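Local coordinates for protein beta-ketothiolase BktB (Ralstonia eutropha, PDB 4NZS) that catalyses the condensation of acetyl-CoA with another acyl-CoA, such as propionyl-CoA, to give 3-oxoacyl-CoA precursors for polyhydroxyalkanoate synthesis, at residues 172-177 / 333-338; 179-184 / 325-330; 105-110 / 283-288; 91-94 / 99-102. All coordinates share one frame; numbering follows the deposited sequence.

Overall arrangement
Interactions 1 and 2 form one cluster, their centres about 10 Å apart, where helix 327-336 receives the end of helix 163-173 and the start of helix 178-197; Gln181 NE2 links them by donating to Ile176 O (3.2 Å). Interactions 3 and 4, centres about 11 Å apart, share helix 97-110 and touch the second subunit; there His287 NE2 reaches Gln100 OE1 (3.0 Å). About 24 Å separates the centres of interactions 2 and 4. Interaction 4 brings the Arg93 side chain to about 8 Å from that of Cys95, the probable acyl-carrying nucleophile; interactions 1, 2 and 4 each place a side chain about 10 or 11 Å from that of Cys385, the predicted proton acceptor.

Interaction 1 of 4, residues 172-177 / 333-338; sequences KEYDIS and VTKALG
Lys335 reaches from the last turn of helix 327-336 to Tyr174, which follows a helix closed by a Schellman motif. Its ammonium donates to the carbonyl of the tyrosine, with NZ 3.0 Å from Tyr174 O. The donor lies in the carbonyl plane on one lone pair, at a C=O...N angle of 130°. The lysine chain runs out nearly straight with CG anti to the backbone N, then bends at its last torsion (chi4 -82°), and this final turn brings the ammonium to the oxygen. NZ also stands 3.8 Å from Tyr174 CB, near the plane of the ring and at its edge. One residue further on, the methyl of Ala336 approaches the ring obliquely, with its CB 4.1 Å from Tyr174 CE2. A positive charge beside a carbonyl at the C-terminal end of a helix should be electrostatically favourable, and the contact lies at the surface, where the lysine can also meet solvent.

Outside this pair, Tyr174 rests on Ile297, while Ile176 packs on Cys331 and Ala332 one turn earlier in helix 327-336. The contact thus joins helix 163-173, which belongs to the excursion known in thiolases as the loop domain, to the C-terminal half of the subunit. The direction of the Tyr174 carbonyl depends on how helix 163-173 stops. Asp175 takes a positive phi and reverses the chain, Ile176 N bonds back to Ala171 O, and Asp175 N closes the inner ring on Lys172 O at 3.2 Å.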
loop_
_atom_site.group_PDB
_atom_site.type_symbol
_atom_site.label_atom_id
_atom_site.label_comp_id
_atom_site.label_asym_id
_atom_site.label_seq_id
_atom_site.Cartn_x
_atom_site.Cartn_y
_atom_site.Cartn_z
ATOM N N LYS A 172 -33.940 11.028 18.596
ATOM C CA LYS A 172 -35.327 10.594 18.502
ATOM C C LYS A 172 -35.844 10.050 19.848
ATOM O O LYS A 172 -36.975 10.347 20.265
ATOM C CB LYS A 172 -35.496 9.550 17.388
ATOM C CG LYS A 172 -36.332 8.344 17.790
ATOM C CD LYS A 172 -37.143 7.775 16.636
ATOM C CE LYS A 172 -38.051 6.661 17.137
ATOM N NZ LYS A 172 -38.405 5.731 16.042
ATOM N N GLU A 173 -35.016 9.304 20.551
ATOM C CA GLU A 173 -35.458 8.706 21.792
ATOM C C GLU A 173 -35.852 9.765 22.796
ATOM O O GLU A 173 -36.746 9.559 23.588
ATOM C CB GLU A 173 -34.382 7.807 22.377
ATOM C CG GLU A 173 -34.790 7.130 23.667
ATOM C CD GLU A 173 -33.835 6.034 24.070
ATOM O OE1 GLU A 173 -32.777 5.907 23.437
ATOM O OE2 GLU A 173 -34.143 5.290 25.017
ATOM N N TYR A 174 -35.127 10.869 22.803
ATOM C CA TYR A 174 -35.409 11.973 23.700
ATOM C C TYR A 174 -36.054 13.189 23.033
ATOM O O TYR A 174 -36.225 14.226 23.652
ATOM C CB TYR A 174 -34.126 12.370 24.414
ATOM C CG TYR A 174 -33.558 11.240 25.220
ATOM C CD1 TYR A 174 -33.108 10.093 24.613
ATOM C CD2 TYR A 174 -33.509 11.311 26.589
ATOM C CE1 TYR A 174 -32.601 9.056 25.351
ATOM C CE2 TYR A 174 -33.001 10.276 27.332
ATOM C CZ TYR A 174 -32.556 9.154 26.707
ATOM O OH TYR A 174 -32.058 8.140 27.465
ATOM N N ASP A 175 -36.402 13.059 21.766
ATOM C CA ASP A 175 -36.980 14.172 21.030
ATOM C C ASP A 175 -36.160 15.464 21.040
ATOM O O ASP A 175 -36.694 16.534 21.289
ATOM C CB ASP A 175 -38.413 14.456 21.477
ATOM C CG ASP A 175 -39.120 15.424 20.551
ATOM O OD1 ASP A 175 -38.487 15.891 19.588
ATOM O OD2 ASP A 175 -40.304 15.728 20.778
ATOM N N ILE A 176 -34.863 15.370 20.781
ATOM C CA ILE A 176 -34.071 16.578 20.617
ATOM C C ILE A 176 -34.115 16.923 19.147
ATOM O O ILE A 176 -33.568 16.221 18.313
ATOM C CB ILE A 176 -32.617 16.381 21.069
ATOM C CG1 ILE A 176 -32.548 16.237 22.587
ATOM C CG2 ILE A 176 -31.745 17.537 20.611
ATOM C CD1 ILE A 176 -32.618 14.811 23.065
ATOM N N SER A 177 -34.795 18.010 18.840
ATOM C CA SER A 177 -35.015 18.413 17.471
ATOM C C SER A 177 -33.781 19.001 16.853
ATOM O O SER A 177 -32.970 19.593 17.540
ATOM C CB SER A 177 -36.097 19.468 17.427
ATOM O OG SER A 177 -35.631 20.629 18.067
ATOM N N VAL A 333 -28.184 14.383 27.048
ATOM C CA VAL A 333 -27.521 14.193 28.350
ATOM C C VAL A 333 -27.772 15.339 29.347
ATOM O O VAL A 333 -27.839 15.093 30.562
ATOM C CB VAL A 333 -25.997 13.957 28.184
ATOM C CG1 VAL A 333 -25.286 13.894 29.537
ATOM C CG2 VAL A 333 -25.735 12.664 27.416
ATOM N N THR A 334 -27.912 16.571 28.845
ATOM C CA THR A 334 -28.286 17.710 29.690
ATOM C C THR A 334 -29.651 17.495 30.347
ATOM O O THR A 334 -29.819 17.659 31.570
ATOM C CB THR A 334 -28.430 19.001 28.871
ATOM O OG1 THR A 334 -27.576 18.960 27.724
ATOM C CG2 THR A 334 -28.105 20.218 29.735
ATOM N N LYS A 335 -30.609 17.147 29.487
ATOM C CA LYS A 335 -32.012 16.982 29.822
ATOM C C LYS A 335 -32.213 15.867 30.838
ATOM O O LYS A 335 -32.500 16.138 31.991
ATOM C CB LYS A 335 -32.761 16.699 28.529
ATOM C CG LYS A 335 -34.235 16.321 28.613
ATOM C CD LYS A 335 -34.876 16.708 27.274
ATOM C CE LYS A 335 -36.244 16.115 27.057
ATOM N NZ LYS A 335 -36.155 14.714 26.562
ATOM N N ALA A 336 -32.028 14.615 30.437
ATOM C CA ALA A 336 -32.257 13.494 31.343
ATOM C C ALA A 336 -31.703 13.757 32.763
ATOM O O ALA A 336 -32.331 13.369 33.736
ATOM C CB ALA A 336 -31.693 12.210 30.748
ATOM N N LEU A 337 -30.560 14.435 32.871
ATOM C CA LEU A 337 -30.008 14.882 34.156
ATOM C C LEU A 337 -30.473 16.264 34.674
ATOM O O LEU A 337 -30.063 16.695 35.747
ATOM C CB LEU A 337 -28.479 14.927 34.067
ATOM C CG LEU A 337 -27.779 13.595 33.787
ATOM C CD1 LEU A 337 -26.273 13.809 33.639
ATOM C CD2 LEU A 337 -28.095 12.570 34.861
ATOM N N GLY A 338 -31.311 16.977 33.943
ATOM C CA GLY A 338 -31.703 18.311 34.367
ATOM C C GLY A 338 -30.471 19.071 34.819
ATOM O O GLY A 338 -30.283 19.347 36.012
#

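Interaction 2 of 4, residues 179-184 / 325-330; sequences AQQDEA and AFAAQA
The first turn of helix 327-336, where Ala327 and Ala328 lie, packs against helix 178-197 through Gln181 and Ala184. The backbones come close because Ala327 has only a methyl: the CA atoms of Gln181 and Ala327 are 4.7 Å apart, and the Ala327 methyl presses its CB to 3.5 Å from Gln181 CA. The same methyl meets a second one a turn along the partner helix, Ala184 CB at 4.0 Å from Ala327 CB. Gln181 then leans across the start of helix 327-336. With CG anti to its own carbonyl carbon (chi1 -53°) and the chain extended beyond, it runs alongside Ala328, placing Gln181 CG 3.5 Å from Ala328 N. Its amide meets the Ala328 methyl, with OE1 3.5 Å from Ala328 CB.

Helix 327-336 begins directly after Asn323-Glu-Ala-Phe326, the NEAF sequence characteristic of thiolases, and Ala325 of that sequence touches Cys385. Phe326 sits at the N-cap position, and its carbonyl accepts from both Gln329 N and Ala330 N, the latter at 2.7 Å. No hydrogen bond crosses between the two segments; the joint is made by van der Waals contact alone.

The buried amide of Gln181 is instead held by its nitrogen, which donates to Thr247 OG1 and to Ile176 O, two bonds that together fix the rotation of the amide. Ala328 also packs on Ala171 of helix 163-173, and Asn252 makes a backbone hydrogen bond to Ala327.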
loop_
_atom_site.group_PDB
_atom_site.type_symbol
_atom_site.label_atom_id
_atom_site.label_comp_id
_atom_site.label_asym_id
_atom_site.label_seq_id
_atom_site.Cartn_x
_atom_site.Cartn_y
_atom_site.Cartn_z
ATOM N N ALA A 179 -33.425 21.801 15.819
ATOM C CA ALA A 179 -33.214 23.191 16.268
ATOM C C ALA A 179 -32.554 23.312 17.649
ATOM O O ALA A 179 -31.872 24.296 17.916
ATOM C CB ALA A 179 -34.502 24.003 16.227
ATOM N N GLN A 180 -32.758 22.327 18.514
ATOM C CA GLN A 180 -31.946 22.234 19.717
ATOM C C GLN A 180 -30.463 22.124 19.300
ATOM O O GLN A 180 -29.612 22.895 19.737
ATOM C CB GLN A 180 -32.348 21.013 20.569
ATOM C CG GLN A 180 -33.355 21.275 21.692
ATOM C CD GLN A 180 -32.791 21.070 23.101
ATOM O OE1 GLN A 180 -33.358 20.309 23.889
ATOM N NE2 GLN A 180 -31.683 21.756 23.430
ATOM N N GLN A 181 -30.186 21.184 18.408
ATOM C CA GLN A 181 -28.827 20.829 18.054
ATOM C C GLN A 181 -28.137 21.982 17.340
ATOM O O GLN A 181 -27.013 22.336 17.699
ATOM C CB GLN A 181 -28.798 19.572 17.190
ATOM C CG GLN A 181 -29.540 18.370 17.777
ATOM C CD GLN A 181 -29.682 17.252 16.771
ATOM O OE1 GLN A 181 -28.748 16.945 16.026
ATOM N NE2 GLN A 181 -30.853 16.645 16.730
ATOM N N ASP A 182 -28.798 22.604 16.367
ATOM C CA ASP A 182 -28.137 23.655 15.605
ATOM C C ASP A 182 -27.741 24.804 16.533
ATOM O O ASP A 182 -26.630 25.350 16.438
ATOM C CB ASP A 182 -29.011 24.156 14.464
ATOM C CG ASP A 182 -28.882 23.322 13.216
ATOM O OD1 ASP A 182 -28.731 22.095 13.319
ATOM O OD2 ASP A 182 -28.934 23.896 12.114
ATOM N N GLU A 183 -28.630 25.151 17.458
ATOM C CA GLU A 183 -28.366 26.277 18.309
ATOM C C GLU A 183 -27.403 25.938 19.461
ATOM O O GLU A 183 -26.508 26.735 19.782
ATOM C CB GLU A 183 -29.683 26.853 18.763
ATOM C CG GLU A 183 -30.428 27.419 17.566
ATOM C CD GLU A 183 -31.683 28.184 17.924
ATOM O OE1 GLU A 183 -32.072 29.075 17.143
ATOM O OE2 GLU A 183 -32.287 27.884 18.966
ATOM N N ALA A 184 -27.547 24.747 20.045
ATOM C CA ALA A 184 -26.523 24.227 20.957
ATOM C C ALA A 184 -25.143 24.389 20.321
ATOM O O ALA A 184 -24.165 24.669 21.020
ATOM C CB ALA A 184 -26.782 22.760 21.309
ATOM N N ALA A 325 -19.722 15.052 21.775
ATOM C CA ALA A 325 -19.660 14.209 20.597
ATOM C C ALA A 325 -20.611 14.781 19.509
ATOM O O ALA A 325 -20.190 15.166 18.398
ATOM C CB ALA A 325 -20.034 12.785 20.977
ATOM N N PHE A 326 -21.891 14.886 19.857
ATOM C CA PHE A 326 -22.936 15.468 18.977
ATOM C C PHE A 326 -23.950 16.237 19.820
ATOM O O PHE A 326 -24.320 15.789 20.923
ATOM C CB PHE A 326 -23.695 14.371 18.219
ATOM C CG PHE A 326 -22.809 13.361 17.497
ATOM C CD1 PHE A 326 -22.178 12.335 18.183
ATOM C CD2 PHE A 326 -22.631 13.414 16.135
ATOM C CE1 PHE A 326 -21.391 11.404 17.519
ATOM C CE2 PHE A 326 -21.850 12.489 15.472
ATOM C CZ PHE A 326 -21.236 11.486 16.158
ATOM N N ALA A 327 -24.434 17.373 19.316
ATOM C CA ALA A 327 -25.497 18.109 20.056
ATOM C C ALA A 327 -26.667 17.175 20.349
ATOM O O ALA A 327 -27.098 17.062 21.484
ATOM C CB ALA A 327 -25.955 19.345 19.308
ATOM N N ALA A 328 -27.114 16.460 19.329
ATOM C CA ALA A 328 -28.064 15.354 19.482
ATOM C C ALA A 328 -27.905 14.523 20.770
ATOM O O ALA A 328 -28.898 14.140 21.375
ATOM C CB ALA A 328 -27.964 14.444 18.274
ATOM N N GLN A 329 -26.672 14.232 21.181
ATOM C CA GLN A 329 -26.427 13.520 22.472
ATOM C C GLN A 329 -26.138 14.454 23.623
ATOM O O GLN A 329 -26.464 14.125 24.778
ATOM C CB GLN A 329 -25.280 12.489 22.395
ATOM C CG GLN A 329 -23.898 13.035 22.066
ATOM C CD GLN A 329 -23.032 13.370 23.272
ATOM O OE1 GLN A 329 -22.984 12.642 24.268
ATOM N NE2 GLN A 329 -22.328 14.469 23.176
ATOM N N ALA A 330 -25.493 15.589 23.341
ATOM C CA ALA A 330 -25.158 16.537 24.432
ATOM C C ALA A 330 -26.460 17.098 25.002
ATOM O O ALA A 330 -26.666 17.027 26.211
ATOM C CB ALA A 330 -24.225 17.659 23.971
#

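Interaction 3 of 4, residues 105-110 / 283-288; sequences AAQTIL and VSYGHA
At the subunit interface, Gln107 on helix 97-110, which starts just after Cys95, the probable nucleophile, meets Tyr285 on strand 280-289, a buried contact made by the ends of two long side chains. The glutamine leaves the helix with CG anti to its carbonyl carbon (chi1 -78°), and the extended chain beyond carries the amide out to Tyr285. The two side chains cross at about a right angle, and the amide plane is turned 62° from the ring. The amide end lies obliquely to the ring and nearest its hydroxyl: the atom modelled as Gln107 OE1 is 3.0 Å from Tyr285 OH. The amide is probably flipped in the model, which leaves open which of its ends faces the hydroxyl. The aliphatic part follows, with Gln107 CG 3.8 Å from Tyr285 OH.

Tyr285 reaches the helix because its ring occupies the crowded position between backbone N and carbonyl carbon (chi1 66°), projecting from the strand. Its hydroxyl is hydrogen-bonded to Asp113 OD2 of the second subunit, so the phenol is held across the interface; Gln107 packs on its counterpart, Gln107 of the second subunit. Within the chain, Arg309 makes a cation-pi contact with the Tyr285 ring and bonds to the Tyr285 carbonyl.

Thr108 OG1 donates back to Ala105 O at 3.1 Å. Just before Tyr285 the strand has a classic bulge, Val283 and Ser284 sharing Ile395 as partner on strand 390-398. Gln107 thus reaches a strand of the C-terminal half from helix 97-110, in the central layer between the two beta sheets of the alpha-beta-alpha-beta-alpha thiolase fold.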
loop_
_atom_site.group_PDB
_atom_site.type_symbol
_atom_site.label_atom_id
_atom_site.label_comp_id
_atom_site.label_asym_id
_atom_site.label_seq_id
_atom_site.Cartn_x
_atom_site.Cartn_y
_atom_site.Cartn_z
ATOM N N ALA A 105 -4.737 6.267 36.358
ATOM C CA ALA A 105 -3.665 6.965 37.059
ATOM C C ALA A 105 -4.051 7.138 38.523
ATOM O O ALA A 105 -3.307 6.776 39.436
ATOM C CB ALA A 105 -3.415 8.335 36.436
ATOM N N ALA A 106 -5.223 7.714 38.722
ATOM C CA ALA A 106 -5.784 7.885 40.043
ATOM C C ALA A 106 -5.700 6.580 40.835
ATOM O O ALA A 106 -5.150 6.509 41.942
ATOM C CB ALA A 106 -7.240 8.329 39.915
ATOM N N GLN A 107 -6.227 5.539 40.212
ATOM C CA GLN A 107 -6.385 4.276 40.855
ATOM C C GLN A 107 -5.119 3.756 41.481
ATOM O O GLN A 107 -5.162 3.308 42.599
ATOM C CB GLN A 107 -6.963 3.272 39.873
ATOM C CG GLN A 107 -8.463 3.451 39.691
ATOM C CD GLN A 107 -9.067 2.416 38.768
ATOM O OE1 GLN A 107 -10.281 2.229 38.751
ATOM N NE2 GLN A 107 -8.222 1.725 38.005
ATOM N N THR A 108 -3.988 3.827 40.789
ATOM C CA THR A 108 -2.759 3.241 41.351
ATOM C C THR A 108 -2.358 3.980 42.646
ATOM O O THR A 108 -1.893 3.364 43.627
ATOM C CB THR A 108 -1.584 3.175 40.332
ATOM O OG1 THR A 108 -1.252 4.481 39.840
ATOM C CG2 THR A 108 -1.920 2.232 39.163
ATOM N N ILE A 109 -2.602 5.288 42.679
ATOM C CA ILE A 109 -2.217 6.058 43.844
ATOM C C ILE A 109 -3.131 5.670 44.999
ATOM O O ILE A 109 -2.653 5.386 46.091
ATOM C CB ILE A 109 -2.332 7.572 43.652
ATOM C CG1 ILE A 109 -1.497 8.074 42.478
ATOM C CG2 ILE A 109 -1.843 8.262 44.920
ATOM C CD1 ILE A 109 -1.691 9.548 42.177
ATOM N N LEU A 110 -4.439 5.678 44.740
ATOM C CA LEU A 110 -5.404 5.228 45.706
ATOM C C LEU A 110 -4.974 3.945 46.379
ATOM O O LEU A 110 -5.001 3.871 47.599
ATOM C CB LEU A 110 -6.772 5.032 45.068
ATOM C CG LEU A 110 -7.711 6.204 45.274
ATOM C CD1 LEU A 110 -6.990 7.530 45.120
ATOM C CD2 LEU A 110 -8.872 6.102 44.294
ATOM N N VAL A 283 -13.071 13.350 43.853
ATOM C CA VAL A 283 -14.181 12.954 44.702
ATOM C C VAL A 283 -14.481 11.489 44.490
ATOM O O VAL A 283 -14.232 10.684 45.369
ATOM C CB VAL A 283 -15.458 13.742 44.417
ATOM C CG1 VAL A 283 -16.556 13.300 45.378
ATOM C CG2 VAL A 283 -15.185 15.235 44.515
ATOM N N SER A 284 -15.004 11.160 43.311
ATOM C CA SER A 284 -15.408 9.807 42.947
ATOM C C SER A 284 -15.462 9.722 41.393
ATOM O O SER A 284 -15.255 10.733 40.699
ATOM C CB SER A 284 -16.768 9.475 43.573
ATOM O OG SER A 284 -17.817 10.265 42.988
ATOM N N TYR A 285 -15.727 8.517 40.874
ATOM C CA TYR A 285 -15.852 8.222 39.443
ATOM C C TYR A 285 -16.724 7.003 39.256
ATOM O O TYR A 285 -16.704 6.070 40.088
ATOM C CB TYR A 285 -14.497 7.907 38.812
ATOM C CG TYR A 285 -13.872 6.628 39.329
ATOM C CD1 TYR A 285 -14.285 5.368 38.863
ATOM C CD2 TYR A 285 -12.878 6.672 40.295
ATOM C CE1 TYR A 285 -13.726 4.202 39.374
ATOM C CE2 TYR A 285 -12.283 5.514 40.794
ATOM C CZ TYR A 285 -12.706 4.287 40.350
ATOM O OH TYR A 285 -12.103 3.152 40.880
ATOM N N GLY A 286 -17.448 6.979 38.140
ATOM C CA GLY A 286 -18.335 5.859 37.793
ATOM C C GLY A 286 -18.519 5.619 36.290
ATOM O O GLY A 286 -18.825 6.529 35.516
ATOM N N HIS A 287 -18.381 4.359 35.899
ATOM C CA HIS A 287 -18.442 3.946 34.507
ATOM C C HIS A 287 -19.826 3.349 34.203
ATOM O O HIS A 287 -20.644 3.184 35.108
ATOM C CB HIS A 287 -17.354 2.889 34.243
ATOM C CG HIS A 287 -15.947 3.347 34.497
ATOM N ND1 HIS A 287 -15.599 4.239 35.488
ATOM C CD2 HIS A 287 -14.787 2.993 33.898
ATOM C CE1 HIS A 287 -14.287 4.410 35.490
ATOM N NE2 HIS A 287 -13.770 3.664 34.535
ATOM N N ALA A 288 -20.086 3.034 32.931
ATOM C CA ALA A 288 -21.302 2.304 32.535
ATOM C C ALA A 288 -21.274 1.817 31.090
ATOM O O ALA A 288 -20.649 2.414 30.208
ATOM C CB ALA A 288 -22.540 3.149 32.750
#

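Interaction 4 of 4, residues 91-94 / 99-102; sequences VNRL and LQAI
The guanidinium of Arg93 receives the amide oxygen of Gln100 at its edge, close to its own plane, and the guanidinium and amide planes are turned 40° from each other. Arg93 grips side-on with two nitrogens, both on one atom: NE lies 2.8 Å from Gln100 OE1, and NH2 lies 2.7 Å from Gln100 OE1. The two bonds use the oxygen differently. NE sits on a lone pair, in the carbonyl plane, while NH2 comes from above that plane, 43° out of it, and both bonds are noticeably bent. His287 NE2 adds a further hydrogen bond to Gln100 OE1, so three nitrogens surround one buried acceptor, which probably polarises the amide. The remaining guanidinium nitrogen, NH1, is held by Gln390 OE1, fixing the group's rotation.

Gln100 starts anti to its backbone N and folds over at its second torsion (chi2 58°), which presents the oxygen to the arginine. The bent chain also lays its aliphatic part across Val91, with Val91 CG1 3.8 Å from Gln100 CG. At the strand end, Asn92 OD1 accepts from Leu94 N at 2.6 Å, an Asx turn in the loop that leads to Cys95, the nucleophile by similarity.

Strand 88-92 pairs with strand 57-60 on one edge and, through Val91 and Asn92, with an antiparallel strand of the second subunit on the other. Helix 97-110 is packed by Leu99 against strands 379-386 and 390-398 and by Ile102 against helix 357-375.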
loop_
_atom_site.group_PDB
_atom_site.type_symbol
_atom_site.label_atom_id
_atom_site.label_comp_id
_atom_site.label_asym_id
_atom_site.label_seq_id
_atom_site.Cartn_x
_atom_site.Cartn_y
_atom_site.Cartn_z
ATOM N N VAL A 91 -3.890 3.088 27.192
ATOM C CA VAL A 91 -5.188 2.529 27.493
ATOM C C VAL A 91 -6.218 2.982 26.476
ATOM O O VAL A 91 -6.059 3.999 25.835
ATOM C CB VAL A 91 -5.571 3.010 28.881
ATOM C CG1 VAL A 91 -7.063 2.984 29.107
ATOM C CG2 VAL A 91 -4.863 2.152 29.916
ATOM N N ASN A 92 -7.220 2.156 26.231
ATOM C CA ASN A 92 -8.244 2.531 25.279
ATOM C C ASN A 92 -9.671 2.257 25.714
ATOM O O ASN A 92 -10.069 1.127 25.837
ATOM C CB ASN A 92 -7.975 1.866 23.933
ATOM C CG ASN A 92 -9.072 2.126 22.928
ATOM O OD1 ASN A 92 -9.860 3.034 23.094
ATOM N ND2 ASN A 92 -9.128 1.324 21.891
ATOM N N ARG A 93 -10.452 3.310 25.868
ATOM C CA ARG A 93 -11.883 3.191 26.061
ATOM C C ARG A 93 -12.602 4.109 25.104
ATOM O O ARG A 93 -13.525 4.798 25.484
ATOM C CB ARG A 93 -12.316 3.456 27.496
ATOM C CG ARG A 93 -13.611 2.744 27.851
ATOM C CD ARG A 93 -14.230 3.225 29.149
ATOM N NE ARG A 93 -13.512 2.710 30.300
ATOM C CZ ARG A 93 -13.798 1.570 30.905
ATOM N NH1 ARG A 93 -14.797 0.829 30.481
ATOM N NH2 ARG A 93 -13.083 1.177 31.938
ATOM N N LEU A 94 -12.136 4.133 23.867
ATOM C CA LEU A 94 -12.752 4.927 22.822
ATOM C C LEU A 94 -12.761 6.393 23.226
ATOM O O LEU A 94 -11.734 6.926 23.602
ATOM C CB LEU A 94 -14.149 4.398 22.485
ATOM C CG LEU A 94 -14.220 3.213 21.554
ATOM C CD1 LEU A 94 -13.712 3.585 20.181
ATOM C CD2 LEU A 94 -13.454 2.044 22.129
ATOM N N LEU A 99 -10.142 10.398 30.061
ATOM C CA LEU A 99 -10.545 10.409 31.449
ATOM C C LEU A 99 -10.129 9.104 32.083
ATOM O O LEU A 99 -9.563 9.022 33.164
ATOM C CB LEU A 99 -12.056 10.531 31.523
ATOM C CG LEU A 99 -12.745 10.875 32.824
ATOM C CD1 LEU A 99 -11.889 11.810 33.665
ATOM C CD2 LEU A 99 -14.057 11.537 32.471
ATOM N N GLN A 100 -10.443 8.056 31.382
ATOM C CA GLN A 100 -10.136 6.763 31.867
ATOM C C GLN A 100 -8.664 6.656 32.255
ATOM O O GLN A 100 -8.283 5.932 33.197
ATOM C CB GLN A 100 -10.489 5.790 30.761
ATOM C CG GLN A 100 -10.024 4.391 31.015
ATOM C CD GLN A 100 -10.596 3.904 32.285
ATOM O OE1 GLN A 100 -11.758 3.521 32.324
ATOM N NE2 GLN A 100 -9.788 3.923 33.345
ATOM N N ALA A 101 -7.823 7.334 31.488
ATOM C CA ALA A 101 -6.391 7.364 31.817
ATOM C C ALA A 101 -6.214 8.140 33.085
ATOM O O ALA A 101 -5.481 7.742 33.962
ATOM C CB ALA A 101 -5.564 7.966 30.697
ATOM N N ILE A 102 -6.892 9.261 33.185
ATOM C CA ILE A 102 -6.915 9.935 34.457
ATOM C C ILE A 102 -7.295 8.948 35.574
ATOM O O ILE A 102 -6.510 8.740 36.510
ATOM C CB ILE A 102 -7.841 11.153 34.398
ATOM C CG1 ILE A 102 -6.998 12.405 34.194
ATOM C CG2 ILE A 102 -8.640 11.306 35.670
ATOM C CD1 ILE A 102 -6.265 12.397 32.898
#